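Local structure of protein kinase A regulatory subunit, putative (6FTF) at residues L39-V44 against K52-V57; V44-L49 against L83-S88; A161-L166 against L202-E207; G167-Y172 against L268-D273. The protein is the regulatory subunit of a cAMP-independent protein kinase A and binds a nucleoside analogue in each of its two cyclic nucleotide-binding domains. One frame throughout, in Å; residues are numbered along the deposited sequence.

Contact 1: residues L39-V44 against K52-V57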
loop_
_atom_site.group_PDB
_atom_site.type_symbol
_atom_site.label_atom_id
_atom_site.label_comp_id
_atom_site.label_asym_id
_atom_site.label_seq_id
_atom_site.Cartn_x
_atom_site.Cartn_y
_atom_site.Cartn_z
ATOM N N LEU A 39 -7.291 4.682 9.418
ATOM C CA LEU A 39 -6.063 3.916 9.591
ATOM C C LEU A 39 -6.123 2.620 8.792
ATOM O O LEU A 39 -5.154 2.242 8.121
ATOM C CB LEU A 39 -5.826 3.593 11.065
ATOM C CG LEU A 39 -5.535 4.781 11.992
ATOM C CD1 LEU A 39 -5.530 4.322 13.439
ATOM C CD2 LEU A 39 -4.213 5.431 11.660
ATOM N N LEU A 40 -7.243 1.915 8.862
ATOM C CA LEU A 40 -7.337 0.627 8.194
ATOM C C LEU A 40 -7.293 0.763 6.680
ATOM O O LEU A 40 -6.673 -0.067 6.000
ATOM C CB LEU A 40 -8.619 -0.074 8.615
ATOM C CG LEU A 40 -8.787 -0.388 10.093
ATOM C CD1 LEU A 40 -10.116 -1.087 10.216
ATOM C CD2 LEU A 40 -7.623 -1.224 10.599
ATOM N N THR A 41 -7.956 1.774 6.123
ATOM C CA THR A 41 -8.015 1.883 4.672
ATOM C C THR A 41 -6.703 2.346 4.056
ATOM O O THR A 41 -6.551 2.256 2.826
ATOM C CB THR A 41 -9.161 2.777 4.209
ATOM O OG1 THR A 41 -8.976 4.087 4.722
ATOM C CG2 THR A 41 -10.523 2.228 4.646
ATOM N N HIS A 42 -5.758 2.827 4.850
ATOM C CA HIS A 42 -4.444 3.171 4.330
ATOM C C HIS A 42 -3.376 2.156 4.694
ATOM O O HIS A 42 -2.228 2.318 4.284
ATOM C CB HIS A 42 -4.035 4.570 4.804
ATOM C CG HIS A 42 -4.869 5.648 4.197
ATOM N ND1 HIS A 42 -6.124 5.971 4.666
ATOM C CD2 HIS A 42 -4.657 6.437 3.118
ATOM C CE1 HIS A 42 -6.637 6.933 3.919
ATOM N NE2 HIS A 42 -5.765 7.237 2.974
ATOM N N ASN A 43 -3.723 1.107 5.423
ATOM C CA ASN A 43 -2.768 0.083 5.820
ATOM C C ASN A 43 -2.940 -1.145 4.941
ATOM O O ASN A 43 -4.049 -1.660 4.790
ATOM C CB ASN A 43 -2.961 -0.280 7.294
ATOM C CG ASN A 43 -1.941 -1.279 7.769
ATOM O OD1 ASN A 43 -1.966 -2.441 7.371
ATOM N ND2 ASN A 43 -1.033 -0.849 8.636
ATOM N N VAL A 44 -1.836 -1.623 4.378
ATOM C CA VAL A 44 -1.902 -2.654 3.348
ATOM C C VAL A 44 -2.516 -3.966 3.815
ATOM O O VAL A 44 -2.958 -4.756 2.969
ATOM C CB VAL A 44 -0.527 -2.928 2.715
ATOM C CG1 VAL A 44 0.070 -1.659 2.156
ATOM C CG2 VAL A 44 0.402 -3.628 3.708
ATOM N N LYS A 52 -18.063 -2.619 4.552
ATOM C CA LYS A 52 -18.741 -3.274 5.663
ATOM C C LYS A 52 -17.734 -4.003 6.541
ATOM O O LYS A 52 -17.744 -3.870 7.772
ATOM C CB LYS A 52 -19.797 -4.246 5.136
ATOM C CG LYS A 52 -20.541 -5.002 6.226
ATOM C CD LYS A 52 -21.559 -5.974 5.617
ATOM C CE LYS A 52 -22.169 -6.897 6.654
ATOM N NZ LYS A 52 -23.280 -7.715 6.083
ATOM N N ASP A 53 -16.824 -4.748 5.913
ATOM C CA ASP A 53 -15.865 -5.544 6.673
ATOM C C ASP A 53 -14.825 -4.679 7.371
ATOM O O ASP A 53 -14.408 -5.002 8.490
ATOM C CB ASP A 53 -15.201 -6.581 5.774
ATOM C CG ASP A 53 -16.145 -7.708 5.389
ATOM O OD1 ASP A 53 -17.277 -7.767 5.933
ATOM O OD2 ASP A 53 -15.747 -8.541 4.548
ATOM N N ILE A 54 -14.376 -3.597 6.734
ATOM C CA ILE A 54 -13.501 -2.625 7.402
ATOM C C ILE A 54 -14.142 -2.151 8.696
ATOM O O ILE A 54 -13.480 -2.035 9.735
ATOM C CB ILE A 54 -13.202 -1.430 6.464
ATOM C CG1 ILE A 54 -12.219 -1.831 5.354
ATOM C CG2 ILE A 54 -12.684 -0.213 7.261
ATOM C CD1 ILE A 54 -10.807 -2.045 5.826
ATOM N N LYS A 55 -15.436 -1.822 8.640
ATOM C CA LYS A 55 -16.101 -1.296 9.822
ATOM C C LYS A 55 -16.305 -2.376 10.885
ATOM O O LYS A 55 -16.234 -2.070 12.080
ATOM C CB LYS A 55 -17.378 -0.553 9.432
ATOM C CG LYS A 55 -17.058 0.732 8.678
ATOM C CD LYS A 55 -18.292 1.445 8.156
ATOM C CE LYS A 55 -19.051 2.143 9.265
ATOM N NZ LYS A 55 -20.253 2.865 8.736
ATOM N N VAL A 56 -16.515 -3.635 10.489
ATOM C CA VAL A 56 -16.554 -4.724 11.467
ATOM C C VAL A 56 -15.223 -4.823 12.196
ATOM O O VAL A 56 -15.168 -4.944 13.427
ATOM C CB VAL A 56 -16.918 -6.061 10.788
ATOM C CG1 VAL A 56 -16.753 -7.225 11.747
ATOM C CG2 VAL A 56 -18.341 -6.032 10.249
ATOM N N VAL A 57 -14.127 -4.813 11.442
ATOM C CA VAL A 57 -12.804 -4.911 12.040
ATOM C C VAL A 57 -12.574 -3.741 12.988
ATOM O O VAL A 57 -12.109 -3.919 14.119
ATOM C CB VAL A 57 -11.733 -4.995 10.936
ATOM C CG1 VAL A 57 -10.346 -4.859 11.517
ATOM C CG2 VAL A 57 -11.848 -6.318 10.179
#
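Leu-40 and Ile-54 form the tight part of this helix-helix contact. The CD1 methyl of Leu-40 lies between Ile-54 and Val-57, which are about one helical turn apart. Leu-40 CD1 is 3.5 Å from the carbonyl O of Ile-54, so the methyl packs against backbone as well as side chain. Its other neighbours are Ile-54 CG2 and Val-57 CG1, each 4.0 Å from Leu-40 CD1. The Leu-40 side chain is extended beyond CB (chi2 -179°), which carries this methyl across the gap. Farther back, Ile-54 CD1 comes within 4.1 Å of Leu-40 CB. Phe-46 closes this buried side by touching both Leu-40 and Ile-54.

The packing is looser at Thr-41. Its CG2 methyl crosses Ile-54 CG2 at about a right angle, 4.2 Å away. The hydroxyl of Thr-41 does not join in. OG1 is bonded to the carbonyl O of Thr-37, one turn back in its own helix. On the solvent side of helix 51-60, Lys-52 is exposed. No hydrogen bond links the two segments. Two helices joined by a loop that holds a 3-10 turn, and packed through apolar side chains, fit the N3A motif of cyclic nucleotide-binding domains.

Contact 2: residues V44-L49 against L83-S88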
loop_
_atom_site.group_PDB
_atom_site.type_symbol
_atom_site.label_atom_id
_atom_site.label_comp_id
_atom_site.label_asym_id
_atom_site.label_seq_id
_atom_site.Cartn_x
_atom_site.Cartn_y
_atom_site.Cartn_z
ATOM N N VAL A 44 -1.836 -1.623 4.378
ATOM C CA VAL A 44 -1.902 -2.654 3.348
ATOM C C VAL A 44 -2.516 -3.966 3.815
ATOM O O VAL A 44 -2.958 -4.756 2.969
ATOM C CB VAL A 44 -0.527 -2.928 2.715
ATOM C CG1 VAL A 44 0.070 -1.659 2.156
ATOM C CG2 VAL A 44 0.402 -3.628 3.708
ATOM N N LEU A 45 -2.540 -4.254 5.116
ATOM C CA LEU A 45 -3.097 -5.521 5.578
ATOM C C LEU A 45 -4.592 -5.624 5.346
ATOM O O LEU A 45 -5.132 -6.733 5.402
ATOM C CB LEU A 45 -2.835 -5.700 7.071
ATOM C CG LEU A 45 -1.372 -5.853 7.467
ATOM C CD1 LEU A 45 -1.208 -5.757 8.969
ATOM C CD2 LEU A 45 -0.789 -7.162 6.951
ATOM N N PHE A 46 -5.266 -4.507 5.088
ATOM C CA PHE A 46 -6.718 -4.464 4.932
ATOM C C PHE A 46 -7.134 -4.096 3.515
ATOM O O PHE A 46 -8.306 -3.798 3.278
ATOM C CB PHE A 46 -7.310 -3.493 5.956
ATOM C CG PHE A 46 -6.814 -3.737 7.356
ATOM C CD1 PHE A 46 -7.429 -4.643 8.194
ATOM C CD2 PHE A 46 -5.691 -3.091 7.804
ATOM C CE1 PHE A 46 -6.935 -4.872 9.464
ATOM C CE2 PHE A 46 -5.190 -3.315 9.072
ATOM C CZ PHE A 46 -5.806 -4.206 9.893
ATOM N N SER A 47 -6.202 -4.170 2.564
ATOM C CA SER A 47 -6.374 -3.584 1.240
ATOM C C SER A 47 -7.621 -4.071 0.520
ATOM O O SER A 47 -8.227 -3.302 -0.238
ATOM C CB SER A 47 -5.173 -3.902 0.353
ATOM O OG SER A 47 -4.004 -3.298 0.841
ATOM N N PHE A 48 -7.954 -5.351 0.637
ATOM C CA PHE A 48 -9.024 -5.930 -0.165
ATOM C C PHE A 48 -10.294 -6.208 0.633
ATOM O O PHE A 48 -11.185 -6.905 0.149
ATOM C CB PHE A 48 -8.491 -7.109 -1.000
ATOM C CG PHE A 48 -7.438 -6.662 -1.985
ATOM C CD1 PHE A 48 -7.811 -6.024 -3.165
ATOM C CD2 PHE A 48 -6.083 -6.752 -1.682
ATOM C CE1 PHE A 48 -6.869 -5.526 -4.033
ATOM C CE2 PHE A 48 -5.132 -6.262 -2.549
ATOM C CZ PHE A 48 -5.518 -5.646 -3.734
ATOM N N LEU A 49 -10.430 -5.624 1.815
ATOM C CA LEU A 49 -11.689 -5.667 2.545
ATOM C C LEU A 49 -12.630 -4.586 2.038
ATOM O O LEU A 49 -12.223 -3.455 1.775
ATOM C CB LEU A 49 -11.437 -5.438 4.033
ATOM C CG LEU A 49 -10.643 -6.516 4.764
ATOM C CD1 LEU A 49 -10.688 -6.235 6.258
ATOM C CD2 LEU A 49 -11.143 -7.914 4.471
ATOM N N LEU A 83 -2.717 -7.866 16.889
ATOM C CA LEU A 83 -2.283 -6.959 15.831
ATOM C C LEU A 83 -2.486 -5.531 16.316
ATOM O O LEU A 83 -3.580 -5.177 16.753
ATOM C CB LEU A 83 -3.119 -7.191 14.582
ATOM C CG LEU A 83 -2.786 -6.323 13.371
ATOM C CD1 LEU A 83 -1.426 -6.652 12.809
ATOM C CD2 LEU A 83 -3.864 -6.502 12.296
ATOM N N TYR A 84 -1.448 -4.716 16.250
ATOM C CA TYR A 84 -1.502 -3.328 16.694
ATOM C C TYR A 84 -1.380 -2.433 15.474
ATOM O O TYR A 84 -0.441 -2.590 14.693
ATOM C CB TYR A 84 -0.322 -3.008 17.614
ATOM C CG TYR A 84 -0.340 -3.758 18.903
ATOM C CD1 TYR A 84 0.059 -5.073 18.973
ATOM C CD2 TYR A 84 -0.807 -3.152 20.062
ATOM C CE1 TYR A 84 0.019 -5.761 20.185
ATOM C CE2 TYR A 84 -0.860 -3.813 21.252
ATOM C CZ TYR A 84 -0.461 -5.114 21.308
ATOM O OH TYR A 84 -0.532 -5.762 22.527
ATOM N N ILE A 85 -2.315 -1.511 15.295
ATOM C CA ILE A 85 -2.241 -0.489 14.255
ATOM C C ILE A 85 -1.976 0.831 14.969
ATOM O O ILE A 85 -2.719 1.227 15.879
ATOM C CB ILE A 85 -3.524 -0.422 13.408
ATOM C CG1 ILE A 85 -3.893 -1.804 12.843
ATOM C CG2 ILE A 85 -3.332 0.594 12.262
ATOM C CD1 ILE A 85 -2.826 -2.449 11.976
ATOM N N ILE A 86 -0.897 1.495 14.606
ATOM C CA ILE A 86 -0.441 2.678 15.328
ATOM C C ILE A 86 -1.244 3.901 14.905
ATOM O O ILE A 86 -1.262 4.280 13.729
ATOM C CB ILE A 86 1.056 2.894 15.084
ATOM C CG1 ILE A 86 1.860 1.707 15.608
ATOM C CG2 ILE A 86 1.506 4.188 15.730
ATOM C CD1 ILE A 86 3.304 1.712 15.165
ATOM N N GLN A 87 -1.894 4.548 15.876
ATOM C CA GLN A 87 -2.521 5.845 15.652
ATOM C C GLN A 87 -1.486 6.962 15.652
ATOM O O GLN A 87 -1.468 7.809 14.745
ATOM C CB GLN A 87 -3.571 6.103 16.729
ATOM C CG GLN A 87 -4.174 7.500 16.677
ATOM C CD GLN A 87 -5.197 7.713 17.768
ATOM O OE1 GLN A 87 -6.106 6.893 17.973
ATOM N NE2 GLN A 87 -5.054 8.808 18.504
ATOM N N SER A 88 -0.600 6.965 16.641
ATOM C CA SER A 88 0.453 7.962 16.709
ATOM C C SER A 88 1.585 7.395 17.539
ATOM O O SER A 88 1.382 6.524 18.391
ATOM C CB SER A 88 -0.056 9.285 17.276
ATOM O OG SER A 88 -0.647 9.114 18.549
#
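Phe-46 and Leu-45 project from the loop after helix 30-42 and meet two side chains of strand 82-86. The phenyl ring of Phe-46 is the main bump. Its far end fits into the hollow between Leu-83 and Ile-85, which lie two residues apart and point to the same side of the strand. Leu-83 CD2 is 3.8 Å from Phe-46 CZ. Ile-85 CD1 comes to the ring edge, in its plane, 3.8 Å from Phe-46 CE2. Ile-85 adopts two conformations, and this wall of the hollow is certain for one only.

Leu-45 makes a second, smaller bump. Its CD1 meets Leu-83 CD1 tip to tip at 3.9 Å. Leu-83 thus forks between two partners, one methyl for each. CG of Leu-83 lies opposite its backbone N (chi1 -180°), and this aims the fork at the loop. Leu-45 CB also lies over one face of the Phe-46 ring, toward the rim.

Ser-47 OG donates to Val-44 O at 2.8 Å, and a type I turn runs from Phe-46 to Leu-49. The 3-10 turn and the residue after it rest on the barrel, consistent with the 3-10 loop of the N3A motif.

Contact 3: residues A161-L166 against L202-E207. With EDO (1,2-ethanediol), chain B.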
loop_
_atom_site.group_PDB
_atom_site.type_symbol
_atom_site.label_atom_id
_atom_site.label_comp_id
_atom_site.label_asym_id
_atom_site.label_seq_id
_atom_site.Cartn_x
_atom_site.Cartn_y
_atom_site.Cartn_z
ATOM N N ALA A 161 10.904 -8.845 -7.020
ATOM C CA ALA A 161 12.341 -9.024 -6.843
ATOM C C ALA A 161 13.128 -8.769 -8.113
ATOM O O ALA A 161 14.367 -8.776 -8.063
ATOM C CB ALA A 161 12.622 -10.447 -6.364
ATOM N N ASN A 162 12.462 -8.587 -9.239
ATOM C CA ASN A 162 13.129 -8.340 -10.505
ATOM C C ASN A 162 12.794 -6.974 -11.089
ATOM O O ASN A 162 13.196 -6.684 -12.225
ATOM C CB ASN A 162 12.763 -9.439 -11.507
ATOM C CG ASN A 162 13.495 -10.730 -11.238
ATOM O OD1 ASN A 162 14.666 -10.883 -11.606
ATOM N ND2 ASN A 162 12.822 -11.671 -10.591
ATOM N N VAL A 163 12.076 -6.116 -10.361
ATOM C CA VAL A 163 11.650 -4.821 -10.855
ATOM C C VAL A 163 12.699 -3.759 -10.494
ATOM O O VAL A 163 12.930 -3.527 -9.296
ATOM C CB VAL A 163 10.278 -4.427 -10.295
ATOM C CG1 VAL A 163 9.940 -2.990 -10.647
ATOM C CG2 VAL A 163 9.204 -5.380 -10.817
ATOM N N PRO A 164 13.295 -3.058 -11.470
ATOM C CA PRO A 164 14.387 -2.121 -11.125
ATOM C C PRO A 164 14.043 -1.081 -10.064
ATOM O O PRO A 164 14.847 -0.886 -9.148
ATOM C CB PRO A 164 14.761 -1.508 -12.481
ATOM C CG PRO A 164 14.477 -2.606 -13.447
ATOM C CD PRO A 164 13.209 -3.268 -12.931
ATOM N N PHE A 165 12.912 -0.393 -10.163
ATOM C CA PHE A 165 12.674 0.719 -9.250
ATOM C C PHE A 165 12.389 0.261 -7.832
ATOM O O PHE A 165 12.397 1.093 -6.921
ATOM C CB PHE A 165 11.594 1.673 -9.780
ATOM C CG PHE A 165 10.168 1.314 -9.412
ATOM C CD1 PHE A 165 9.439 0.398 -10.168
ATOM C CD2 PHE A 165 9.535 1.948 -8.377
ATOM C CE1 PHE A 165 8.116 0.119 -9.851
ATOM C CE2 PHE A 165 8.223 1.669 -8.066
ATOM C CZ PHE A 165 7.519 0.745 -8.812
ATOM N N LEU A 166 12.199 -1.044 -7.618
ATOM C CA LEU A 166 11.969 -1.593 -6.293
ATOM C C LEU A 166 13.212 -2.226 -5.691
ATOM O O LEU A 166 13.147 -2.795 -4.590
ATOM C CB LEU A 166 10.847 -2.630 -6.338
ATOM C CG LEU A 166 9.507 -2.106 -6.850
ATOM C CD1 LEU A 166 8.538 -3.251 -6.991
ATOM C CD2 LEU A 166 8.931 -1.043 -5.950
ATOM N N LEU A 202 -1.751 3.224 -9.672
ATOM C CA LEU A 202 -0.395 3.056 -10.163
ATOM C C LEU A 202 -0.272 1.634 -10.683
ATOM O O LEU A 202 -0.738 0.686 -10.042
ATOM C CB LEU A 202 0.624 3.331 -9.052
ATOM C CG LEU A 202 2.111 3.278 -9.392
ATOM C CD1 LEU A 202 2.918 4.178 -8.454
ATOM C CD2 LEU A 202 2.633 1.860 -9.315
ATOM N N TYR A 203 0.331 1.484 -11.851
ATOM C CA TYR A 203 0.450 0.196 -12.518
ATOM C C TYR A 203 1.920 -0.127 -12.714
ATOM O O TYR A 203 2.692 0.728 -13.164
ATOM C CB TYR A 203 -0.235 0.239 -13.891
ATOM C CG TYR A 203 -1.715 0.523 -13.843
ATOM C CD1 TYR A 203 -2.181 1.817 -13.824
ATOM C CD2 TYR A 203 -2.640 -0.502 -13.805
ATOM C CE1 TYR A 203 -3.531 2.081 -13.767
ATOM C CE2 TYR A 203 -3.988 -0.245 -13.744
ATOM C CZ TYR A 203 -4.424 1.041 -13.724
ATOM O OH TYR A 203 -5.790 1.314 -13.665
ATOM N N ILE A 204 2.306 -1.355 -12.395
ATOM C CA ILE A 204 3.626 -1.871 -12.725
ATOM C C ILE A 204 3.420 -2.881 -13.835
ATOM O O ILE A 204 2.584 -3.784 -13.712
ATOM C CB ILE A 204 4.308 -2.518 -11.513
ATOM C CG1 ILE A 204 4.306 -1.570 -10.306
ATOM C CG2 ILE A 204 5.707 -2.941 -11.897
ATOM C CD1 ILE A 204 4.832 -2.200 -9.025
ATOM N N ILE A 205 4.131 -2.708 -14.931
ATOM C CA ILE A 205 3.934 -3.570 -16.089
ATOM C C ILE A 205 4.622 -4.912 -15.856
ATOM O O ILE A 205 5.850 -4.993 -15.771
ATOM C CB ILE A 205 4.430 -2.896 -17.372
ATOM C CG1 ILE A 205 3.720 -1.551 -17.554
ATOM C CG2 ILE A 205 4.187 -3.816 -18.570
ATOM C CD1 ILE A 205 4.273 -0.719 -18.680
ATOM N N MET A 206 3.830 -5.981 -15.804
ATOM C CA MET A 206 4.365 -7.330 -15.679
ATOM C C MET A 206 4.686 -7.941 -17.029
ATOM O O MET A 206 5.611 -8.758 -17.133
ATOM C CB MET A 206 3.387 -8.234 -14.916
ATOM C CG MET A 206 3.111 -7.755 -13.503
ATOM S SD MET A 206 1.977 -8.790 -12.562
ATOM C CE MET A 206 3.030 -10.189 -12.173
ATOM N N GLU A 207 3.944 -7.572 -18.066
ATOM C CA GLU A 207 4.216 -8.023 -19.418
ATOM C C GLU A 207 3.603 -7.021 -20.381
ATOM O O GLU A 207 2.518 -6.499 -20.125
ATOM C CB GLU A 207 3.566 -9.386 -19.648
ATOM C CG GLU A 207 3.838 -10.038 -20.970
ATOM C CD GLU A 207 2.975 -11.275 -21.146
ATOM O OE1 GLU A 207 2.949 -12.119 -20.224
ATOM O OE2 GLU A 207 2.297 -11.384 -22.187
HETATM C C1 EDO B . 14.331 -15.327 -8.134
HETATM O O1 EDO B . 13.623 -15.903 -9.244
HETATM C C2 EDO B . 14.357 -13.802 -8.225
HETATM O O2 EDO B . 14.849 -13.405 -9.501
#
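Ile-204 is the strand side of every apolar touch here, and Val-163, Phe-165 and Leu-166 meet it from the loop. Phe-165 comes closest. Ile-204 CD1 sits at the edge of the phenyl ring, near its plane, 4.0 Å from Phe-165 CZ. The ring reaches this place because CG of Phe-165 stands between the backbone N and the carbonyl carbon (chi1 88°). Two looser touches add to it: Val-163 CG2 is 4.4 Å from Ile-204 CG2, and Leu-166 CD1 is 4.4 Å from Ile-204 CD1. Leu-166 also lays CD2 over one face of the Phe-165 ring, 3.5 Å above its plane.

Hydrogen bonds stay within the loop or lead outward. Leu-166 N donates to Val-163 O at 3.1 Å, in keeping with the 3-10 turn of 164-166. Asn-162 ND2 donates to O2 of a bound 1,2-ethanediol at 2.9 Å and also to Gln-158 O. The diol probably comes from the crystallisation liquor.

The loop follows helix 149-160, whose Phe-159 also touches Ile-204. The ring of His-232, from strand 232-233, meets Phe-165 with the planes about 55° apart. Leu-166 reaches Leu-268 of helix 264-268, while strand 201-205 pairs with strands 254-260 and 232-233.

Contact 4: residues G167-Y172 against L268-D273. With 7CI (7-cyano-7-deazainosine), chain F.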
loop_
_atom_site.group_PDB
_atom_site.type_symbol
_atom_site.label_atom_id
_atom_site.label_comp_id
_atom_site.label_asym_id
_atom_site.label_seq_id
_atom_site.Cartn_x
_atom_site.Cartn_y
_atom_site.Cartn_z
ATOM N N GLY A 167 14.359 -2.099 -6.350
ATOM C CA GLY A 167 15.552 -2.791 -5.905
ATOM C C GLY A 167 16.046 -2.366 -4.544
ATOM O O GLY A 167 16.763 -3.136 -3.890
ATOM N N GLY A 168 15.683 -1.179 -4.100
ATOM C CA GLY A 168 16.073 -0.739 -2.776
ATOM C C GLY A 168 15.203 -1.246 -1.642
ATOM O O GLY A 168 15.594 -1.079 -0.479
ATOM N N LEU A 169 14.040 -1.838 -1.938
ATOM C CA LEU A 169 13.181 -2.417 -0.902
ATOM C C LEU A 169 13.730 -3.782 -0.484
ATOM O O LEU A 169 14.162 -4.568 -1.320
ATOM C CB LEU A 169 11.751 -2.600 -1.436
ATOM C CG LEU A 169 10.913 -1.383 -1.850
ATOM C CD1 LEU A 169 9.481 -1.800 -2.205
ATOM C CD2 LEU A 169 10.910 -0.290 -0.795
ATOM N N ASP A 170 13.716 -4.082 0.831
ATOM C CA ASP A 170 14.057 -5.431 1.298
ATOM C C ASP A 170 12.860 -6.366 1.129
ATOM O O ASP A 170 11.797 -5.937 0.691
ATOM C CB ASP A 170 14.604 -5.428 2.727
ATOM C CG ASP A 170 13.620 -4.897 3.750
ATOM O OD1 ASP A 170 12.391 -4.966 3.552
ATOM O OD2 ASP A 170 14.096 -4.392 4.791
ATOM N N SER A 171 13.016 -7.653 1.493
ATOM C CA SER A 171 11.943 -8.624 1.286
ATOM C C SER A 171 10.686 -8.166 2.001
ATOM O O SER A 171 9.603 -8.180 1.433
ATOM C CB SER A 171 12.348 -10.027 1.770
ATOM O OG SER A 171 11.337 -10.985 1.433
ATOM N N TYR A 172 10.835 -7.759 3.271
ATOM C CA TYR A 172 9.702 -7.302 4.077
ATOM C C TYR A 172 8.948 -6.208 3.348
ATOM O O TYR A 172 7.723 -6.233 3.282
ATOM C CB TYR A 172 10.184 -6.791 5.441
ATOM C CG TYR A 172 9.059 -6.413 6.381
ATOM C CD1 TYR A 172 8.526 -5.124 6.396
ATOM C CD2 TYR A 172 8.508 -7.343 7.255
ATOM C CE1 TYR A 172 7.490 -4.776 7.255
ATOM C CE2 TYR A 172 7.476 -6.999 8.112
ATOM C CZ TYR A 172 6.973 -5.719 8.091
ATOM O OH TYR A 172 5.951 -5.340 8.938
ATOM N N LEU A 268 5.254 2.541 -1.034
ATOM C CA LEU A 268 6.276 3.086 -1.912
ATOM C C LEU A 268 6.948 4.314 -1.339
ATOM O O LEU A 268 7.855 4.860 -1.976
ATOM C CB LEU A 268 5.718 3.367 -3.311
ATOM C CG LEU A 268 5.302 2.124 -4.098
ATOM C CD1 LEU A 268 4.825 2.535 -5.469
ATOM C CD2 LEU A 268 6.434 1.098 -4.216
ATOM N N GLY A 269 6.582 4.721 -0.123
ATOM C CA GLY A 269 7.256 5.795 0.561
ATOM C C GLY A 269 8.766 5.705 0.469
ATOM O O GLY A 269 9.454 6.693 0.184
ATOM N N PRO A 270 9.325 4.513 0.696
ATOM C CA PRO A 270 10.790 4.378 0.653
ATOM C C PRO A 270 11.409 4.583 -0.729
ATOM O O PRO A 270 12.636 4.745 -0.818
ATOM C CB PRO A 270 11.037 2.955 1.177
ATOM C CG PRO A 270 9.816 2.621 1.957
ATOM C CD PRO A 270 8.680 3.312 1.259
ATOM N N VAL A 271 10.623 4.583 -1.806
ATOM C CA VAL A 271 11.174 4.801 -3.136
ATOM C C VAL A 271 10.642 6.076 -3.776
ATOM O O VAL A 271 10.818 6.281 -4.974
ATOM C CB VAL A 271 10.996 3.579 -4.058
ATOM C CG1 VAL A 271 11.764 2.377 -3.497
ATOM C CG2 VAL A 271 9.539 3.253 -4.248
ATOM N N ILE A 272 10.018 6.956 -2.997
ATOM C CA ILE A 272 9.517 8.204 -3.566
ATOM C C ILE A 272 10.643 8.999 -4.213
ATOM O O ILE A 272 10.459 9.575 -5.293
ATOM C CB ILE A 272 8.732 9.008 -2.514
ATOM C CG1 ILE A 272 7.350 8.385 -2.325
ATOM C CG2 ILE A 272 8.599 10.469 -2.922
ATOM C CD1 ILE A 272 6.557 8.966 -1.167
ATOM N N ASP A 273 11.821 9.052 -3.587
ATOM C CA ASP A 273 12.908 9.802 -4.203
ATOM C C ASP A 273 13.384 9.152 -5.497
ATOM O O ASP A 273 13.809 9.858 -6.418
ATOM C CB ASP A 273 14.044 10.019 -3.201
ATOM C CG ASP A 273 13.666 11.015 -2.098
ATOM O OD1 ASP A 273 13.043 12.053 -2.410
ATOM O OD2 ASP A 273 13.988 10.759 -0.919
HETATM C C1 7CI F . 7.789 -6.266 12.758
HETATM N N1 7CI F . 8.968 -6.802 12.009
HETATM O O1 7CI F . 7.956 -6.571 14.134
HETATM C C2 7CI F . 9.564 -6.165 10.999
HETATM N N2 7CI F . 9.259 -4.986 10.401
HETATM O O2 7CI F . 5.500 -5.991 12.439
HETATM C C3 7CI F . 10.020 -4.582 9.369
HETATM N N3 7CI F . 11.104 -5.356 8.932
HETATM O O3 7CI F . 5.029 -8.381 13.395
HETATM C C4 7CI F . 11.418 -6.541 9.520
HETATM N N4 7CI F . 12.352 -10.151 11.398
HETATM C C5 7CI F . 10.653 -7.000 10.592
HETATM O O5 7CI F . 12.407 -7.177 9.051
HETATM C C6 7CI F . 10.685 -8.165 11.450
HETATM C C7 7CI F . 9.608 -7.957 12.324
HETATM C C8 7CI F . 11.598 -9.250 11.421
HETATM C C9 7CI F . 6.533 -6.885 12.348
HETATM C C10 7CI F . 6.398 -7.979 13.271
HETATM C C11 7CI F . 6.874 -7.365 14.572
HETATM C C12 7CI F . 7.364 -8.435 15.647
HETATM O O4 7CI F . 8.239 -9.362 15.040
#
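The Tyr-172 ring carries the base of 7-cyano-7-deazainosine on one face. Ligand atom C3 lies over the ring centre, 3.2 Å above the plane, and its closest ring atom is Tyr-172 CE1 at 3.3 Å. The side chain extends away from its backbone N (chi1 -175°), which carries the ring from the start of helix 171-178 to the base. At the rim, Tyr-172 OH is hydrogen-bonded to Glu-111 OE1 and Lys-103 NZ. Glu-111 also bonds the ligand through OE2, so one carboxylate serves both ring and ligand.

The touch between the segments is apolar. Leu-169 CD2 reaches Pro-270 CB at 3.8 Å and Val-271 CG1 at 3.9 Å. Leu-169 crosses both side chains at about a right angle. The turn 268-271 is closed by Val-271 N donating to Leu-268 O at 2.8 Å. On the other segment, Asp-170 is the N-cap of helix 171-178, and its OD1 accepts from Glu-173 N.

Tyr-172 completes a pocket whose ligand is also bonded by Gly-110, Glu-113, Ala-122 and Lys-95. An aromatic residue reaching from beyond the barrel to cover the base is known from the first cyclic nucleotide site of related kinase A regulatory subunits.

From the N terminus, contact 1 closes a short loop between helices 30-42 and 51-60. Contact 2 starts at Val-44, which both share, and runs on to strand 82-86, so the two cross. They touch, in part through Phe-46, and tie helices 30-42 and 51-60 to the first barrel. The chain then enters the second half. Contact 3 binds the loop after helix 149-160 to strand 201-205. Contact 4 begins directly after its first segment and closes a far longer loop, crossing contact 3. It ties the start of helix 171-178 to the turn between helices 264-268 and 272-275. Contacts 3 and 4 meet where Phe-165 O packs on Val-271 CG1. Tyr-172 of contact 4 brings the second half to the first ligand site.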